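Local coordinates for protein VlsE1 (Borreliella burgdorferi, PDB 1L8W) that is a variable surface antigen, a lipoprotein of the outer membrane whose antigenic switching is thought to help the bacterium evade the host immune response, at residues D56-D61 with T135-E140; Y65-A70 with T127-S132. One frame throughout, in Å; residues are numbered along the deposited sequence.

Interaction 1 of 2, residues D56-D61 with T135-E140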
loop_
_atom_site.group_PDB
_atom_site.type_symbol
_atom_site.label_atom_id
_atom_site.label_comp_id
_atom_site.label_asym_id
_atom_site.label_seq_id
_atom_site.Cartn_x
_atom_site.Cartn_y
_atom_site.Cartn_z
ATOM N N ASP A 56 15.733 -5.753 -2.623
ATOM C CA ASP A 56 14.805 -6.485 -3.474
ATOM C C ASP A 56 13.632 -7.177 -2.780
ATOM O O ASP A 56 13.387 -8.364 -2.986
ATOM C CB ASP A 56 15.590 -7.511 -4.295
ATOM C CG ASP A 56 16.881 -6.933 -4.862
ATOM O OD1 ASP A 56 16.859 -5.765 -5.310
ATOM O OD2 ASP A 56 17.917 -7.642 -4.864
ATOM N N PRO A 57 12.880 -6.441 -1.959
ATOM C CA PRO A 57 11.741 -7.068 -1.283
ATOM C C PRO A 57 10.713 -7.598 -2.279
ATOM O O PRO A 57 10.502 -7.031 -3.357
ATOM C CB PRO A 57 11.196 -5.941 -0.401
ATOM C CG PRO A 57 11.630 -4.698 -1.115
ATOM C CD PRO A 57 13.015 -5.027 -1.569
ATOM N N LYS A 58 10.068 -8.689 -1.911
ATOM C CA LYS A 58 9.087 -9.306 -2.782
ATOM C C LYS A 58 7.662 -9.066 -2.314
ATOM O O LYS A 58 7.415 -8.734 -1.152
ATOM C CB LYS A 58 9.326 -10.817 -2.839
ATOM C CG LYS A 58 10.757 -11.227 -3.128
ATOM C CD LYS A 58 11.192 -10.776 -4.509
ATOM C CE LYS A 58 12.471 -11.492 -4.924
ATOM N NZ LYS A 58 13.122 -10.837 -6.083
ATOM N N LYS A 59 6.725 -9.248 -3.236
ATOM C CA LYS A 59 5.321 -9.111 -2.922
ATOM C C LYS A 59 4.977 -10.175 -1.870
ATOM O O LYS A 59 4.022 -10.026 -1.120
ATOM C CB LYS A 59 4.484 -9.326 -4.178
ATOM C CG LYS A 59 4.698 -8.281 -5.275
ATOM C CD LYS A 59 3.875 -8.642 -6.508
ATOM C CE LYS A 59 4.062 -7.658 -7.666
ATOM N NZ LYS A 59 3.503 -6.299 -7.375
ATOM N N SER A 60 5.758 -11.252 -1.824
ATOM C CA SER A 60 5.517 -12.317 -0.851
ATOM C C SER A 60 5.936 -11.853 0.554
ATOM O O SER A 60 5.412 -12.337 1.557
ATOM C CB SER A 60 6.281 -13.590 -1.249
ATOM O OG SER A 60 7.681 -13.403 -1.166
ATOM N N ASP A 61 6.872 -10.910 0.613
ATOM C CA ASP A 61 7.324 -10.361 1.883
ATOM C C ASP A 61 6.165 -9.593 2.521
ATOM O O ASP A 61 6.081 -9.484 3.752
ATOM C CB ASP A 61 8.508 -9.411 1.684
ATOM C CG ASP A 61 9.794 -10.142 1.376
ATOM O OD1 ASP A 61 10.115 -11.096 2.112
ATOM O OD2 ASP A 61 10.482 -9.766 0.405
ATOM N N THR A 135 3.973 -12.943 -5.854
ATOM C CA THR A 135 5.247 -13.621 -5.644
ATOM C C THR A 135 6.399 -12.850 -6.296
ATOM O O THR A 135 7.550 -12.992 -5.899
ATOM C CB THR A 135 5.222 -15.090 -6.179
ATOM O OG1 THR A 135 4.934 -15.094 -7.582
ATOM C CG2 THR A 135 4.162 -15.912 -5.448
ATOM N N ALA A 136 6.077 -12.017 -7.281
ATOM C CA ALA A 136 7.096 -11.234 -7.975
ATOM C C ALA A 136 7.641 -10.098 -7.116
ATOM O O ALA A 136 7.175 -9.846 -6.007
ATOM C CB ALA A 136 6.536 -10.677 -9.299
ATOM N N ALA A 137 8.653 -9.422 -7.632
ATOM C CA ALA A 137 9.250 -8.306 -6.921
ATOM C C ALA A 137 8.200 -7.215 -6.725
ATOM O O ALA A 137 7.283 -7.062 -7.540
ATOM C CB ALA A 137 10.432 -7.762 -7.720
ATOM N N ILE A 138 8.317 -6.472 -5.633
ATOM C CA ILE A 138 7.384 -5.390 -5.370
ATOM C C ILE A 138 7.616 -4.381 -6.485
ATOM O O ILE A 138 6.695 -3.708 -6.939
ATOM C CB ILE A 138 7.664 -4.746 -3.999
ATOM C CG1 ILE A 138 7.134 -5.654 -2.891
ATOM C CG2 ILE A 138 7.052 -3.351 -3.916
ATOM C CD1 ILE A 138 7.669 -5.290 -1.519
ATOM N N GLY A 139 8.865 -4.305 -6.932
ATOM C CA GLY A 139 9.227 -3.394 -7.999
ATOM C C GLY A 139 9.553 -4.109 -9.298
ATOM O O GLY A 139 10.606 -3.876 -9.893
ATOM N N GLU A 140 8.654 -4.992 -9.727
ATOM C CA GLU A 140 8.824 -5.730 -10.967
ATOM C C GLU A 140 8.716 -4.762 -12.130
ATOM O O GLU A 140 7.756 -4.008 -12.218
ATOM C CB GLU A 140 7.738 -6.799 -11.103
ATOM C CG GLU A 140 8.222 -8.194 -10.797
ATOM C CD GLU A 140 9.343 -8.623 -11.719
ATOM O OE1 GLU A 140 9.081 -8.795 -12.928
ATOM O OE2 GLU A 140 10.486 -8.782 -11.238
HETATM O O HOH W 1 11.613 -5.268 -5.422
HETATM O O HOH W 2 8.239 -14.452 -3.589
#
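P57 O takes the N-H of I138 close to its own carbonyl plane, the donor tilted 16° out of it (I138 N to P57 O 3.2 Å), while A136 O takes that of K59 almost straight on, with K59 N 2.9 Å away and a C=O...N angle of 167°. The two bonds flank K58 and A137, whose CA atoms are 4.3 Å apart, in a single isolated bridge between segments that cross steeply, next to the N-terminal part of helix 59-80. The pyrrolidine of P57 offers its CB to I138 CD1 at 3.8 Å, the two side chains crossing at about a right angle; helix 294-333 meets both of them, through E306, A305 and V309. K59 runs its aliphatic chain past the A136 and A137 carbonyls, CE coming within 3.3 Å of A137 O. A bend at its last torsion (chi4 -67°) turns NZ to the carbonyl oxygens of G280, A282 and G285. The carboxylate of D61 receives K58 N on the anti side of OD2 (2.6 Å), and K54 forms a salt bridge with the same oxygen. One water joins P57 O to G139 N, and another joins S60 OG to T135 O. Two backbone bonds fix the alignment, while the I138 side chain and the K59 methylenes fill in around them: P57 O is gripped by an amide and a water, and the ammonium of buried K59 is satisfied by three carbonyls.

Interaction 2 of 2, residues Y65-A70 with T127-S132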
loop_
_atom_site.group_PDB
_atom_site.type_symbol
_atom_site.label_atom_id
_atom_site.label_comp_id
_atom_site.label_asym_id
_atom_site.label_seq_id
_atom_site.Cartn_x
_atom_site.Cartn_y
_atom_site.Cartn_z
ATOM N N TYR A 65 4.718 -10.090 6.211
ATOM C CA TYR A 65 4.548 -8.972 7.128
ATOM C C TYR A 65 3.206 -9.072 7.858
ATOM O O TYR A 65 3.161 -9.027 9.088
ATOM C CB TYR A 65 4.619 -7.638 6.377
ATOM C CG TYR A 65 4.135 -6.463 7.205
ATOM C CD1 TYR A 65 4.967 -5.843 8.147
ATOM C CD2 TYR A 65 2.820 -6.013 7.089
ATOM C CE1 TYR A 65 4.489 -4.805 8.956
ATOM C CE2 TYR A 65 2.332 -4.978 7.891
ATOM C CZ TYR A 65 3.166 -4.381 8.822
ATOM O OH TYR A 65 2.655 -3.381 9.622
ATOM N N PHE A 66 2.116 -9.215 7.108
ATOM C CA PHE A 66 0.797 -9.326 7.731
ATOM C C PHE A 66 0.659 -10.559 8.627
ATOM O O PHE A 66 0.142 -10.458 9.733
ATOM C CB PHE A 66 -0.318 -9.325 6.670
ATOM C CG PHE A 66 -0.529 -7.988 5.999
ATOM C CD1 PHE A 66 -0.779 -6.843 6.753
ATOM C CD2 PHE A 66 -0.495 -7.880 4.610
ATOM C CE1 PHE A 66 -0.995 -5.600 6.125
ATOM C CE2 PHE A 66 -0.709 -6.657 3.979
ATOM C CZ PHE A 66 -0.959 -5.515 4.731
ATOM N N THR A 67 1.124 -11.718 8.159
ATOM C CA THR A 67 1.037 -12.943 8.956
ATOM C C THR A 67 1.764 -12.737 10.288
ATOM O O THR A 67 1.234 -13.056 11.359
ATOM C CB THR A 67 1.682 -14.150 8.243
ATOM O OG1 THR A 67 1.206 -14.229 6.893
ATOM C CG2 THR A 67 1.310 -15.474 8.981
ATOM N N THR A 68 2.974 -12.188 10.212
ATOM C CA THR A 68 3.778 -11.922 11.398
ATOM C C THR A 68 3.033 -10.964 12.342
ATOM O O THR A 68 3.084 -11.133 13.556
ATOM C CB THR A 68 5.154 -11.307 11.014
ATOM O OG1 THR A 68 5.831 -12.178 10.099
ATOM C CG2 THR A 68 6.029 -11.120 12.255
ATOM N N VAL A 69 2.359 -9.960 11.778
ATOM C CA VAL A 69 1.589 -8.996 12.556
ATOM C C VAL A 69 0.420 -9.728 13.211
ATOM O O VAL A 69 0.101 -9.504 14.378
ATOM C CB VAL A 69 0.999 -7.860 11.656
ATOM C CG1 VAL A 69 -0.034 -7.048 12.448
ATOM C CG2 VAL A 69 2.104 -6.957 11.152
ATOM N N ALA A 70 -0.240 -10.590 12.451
ATOM C CA ALA A 70 -1.356 -11.348 13.007
ATOM C C ALA A 70 -0.866 -12.129 14.232
ATOM O O ALA A 70 -1.491 -12.100 15.302
ATOM C CB ALA A 70 -1.925 -12.304 11.951
ATOM N N THR A 127 -7.451 -10.136 6.309
ATOM C CA THR A 127 -8.093 -9.814 5.045
ATOM C C THR A 127 -6.943 -9.357 4.131
ATOM O O THR A 127 -6.810 -9.828 3.001
ATOM C CB THR A 127 -9.122 -8.668 5.189
ATOM O OG1 THR A 127 -10.151 -9.049 6.114
ATOM C CG2 THR A 127 -9.761 -8.361 3.844
ATOM N N ALA A 128 -6.096 -8.462 4.638
ATOM C CA ALA A 128 -4.954 -7.979 3.866
ATOM C C ALA A 128 -4.021 -9.147 3.526
ATOM O O ALA A 128 -3.587 -9.302 2.379
ATOM C CB ALA A 128 -4.195 -6.931 4.653
ATOM N N GLU A 129 -3.709 -9.955 4.534
ATOM C CA GLU A 129 -2.840 -11.116 4.351
ATOM C C GLU A 129 -3.334 -12.023 3.221
ATOM O O GLU A 129 -2.577 -12.368 2.309
ATOM C CB GLU A 129 -2.749 -11.927 5.658
ATOM C CG GLU A 129 -1.998 -13.250 5.511
ATOM C CD GLU A 129 -2.187 -14.178 6.710
ATOM O OE1 GLU A 129 -3.333 -14.335 7.161
ATOM O OE2 GLU A 129 -1.200 -14.760 7.192
ATOM N N GLY A 130 -4.604 -12.406 3.269
ATOM C CA GLY A 130 -5.129 -13.265 2.227
ATOM C C GLY A 130 -5.086 -12.627 0.845
ATOM O O GLY A 130 -5.096 -13.322 -0.178
ATOM N N ALA A 131 -5.045 -11.298 0.813
ATOM C CA ALA A 131 -5.014 -10.555 -0.442
ATOM C C ALA A 131 -3.599 -10.359 -0.977
ATOM O O ALA A 131 -3.415 -9.980 -2.140
ATOM C CB ALA A 131 -5.694 -9.190 -0.253
ATOM N N SER A 132 -2.602 -10.610 -0.129
ATOM C CA SER A 132 -1.204 -10.454 -0.514
ATOM C C SER A 132 -0.664 -11.750 -1.147
ATOM O O SER A 132 0.283 -12.372 -0.655
ATOM C CB SER A 132 -0.390 -10.068 0.718
ATOM O OG SER A 132 -0.950 -8.929 1.344
#
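F66 and A128 form the apolar centre of this contact. The A128 methyl, CB, sits over the middle of the phenyl ring, 3.5 Å from its centroid, in a CH-pi contact. On the opposite face, Y65 CD2 of the same helix lies offset toward the rim. F66 reaches this position with CG anti to its own carbonyl carbon (chi1 -71°), while its CB rests against E129 CB at 3.7 Å. At the ring edge, near its plane, S132 OG stands 3.5 Å from CD2 of F66. That hydroxyl turns back on its own chain and donates to A128 O over 2.9 Å from above the carbonyl plane, so its proton is given to the backbone rather than turned to the ring. I166 of helix 153-170 and L313 of helix 294-333 also touch F66, and S132 meets V62 and K63.

Toward the outer side, E129 takes over. Its CG is anti to the backbone N (chi1 173°) and the chain stays extended beyond it, bringing the carboxylate obliquely across T67. T67 OG1 is modelled 2.5 Å from E129 OE2, a hydrogen bond too short to be taken at face value; OG1 also bonds K63 O one turn back, so its single proton is probably shared or disputed between the two acceptors. K63 NZ bonds E129 O, a second polar link across the two helices.

The short helical axes approach to 8.8 Å and run roughly antiparallel, at 151°. The methyl of A128 fits against the ring face at this spacing, with a polar pair along the margin: the arrangement is that of antiparallel helix packing in the largely helical Borrelia lipoprotein fold.

From the N terminus, the chain passes helix 45-50 and reaches 56-61, where interaction 1 begins next to the N-terminal part of helix 59-80. Residues 65-70 follow on the same helix and open interaction 2. The chain then crosses to helix 106-131, whose end at 127-132 closes the inner loop; a few residues later, 135-140 closes the outer one. Interaction 2 is thus nested within interaction 1, the two centres about 15 Å apart. The inner contact pairs the two helices side by side, whereas the outer one ties the N-terminal part of helix 59-80 to the connection leading from helix 106-131 to strand 141-142.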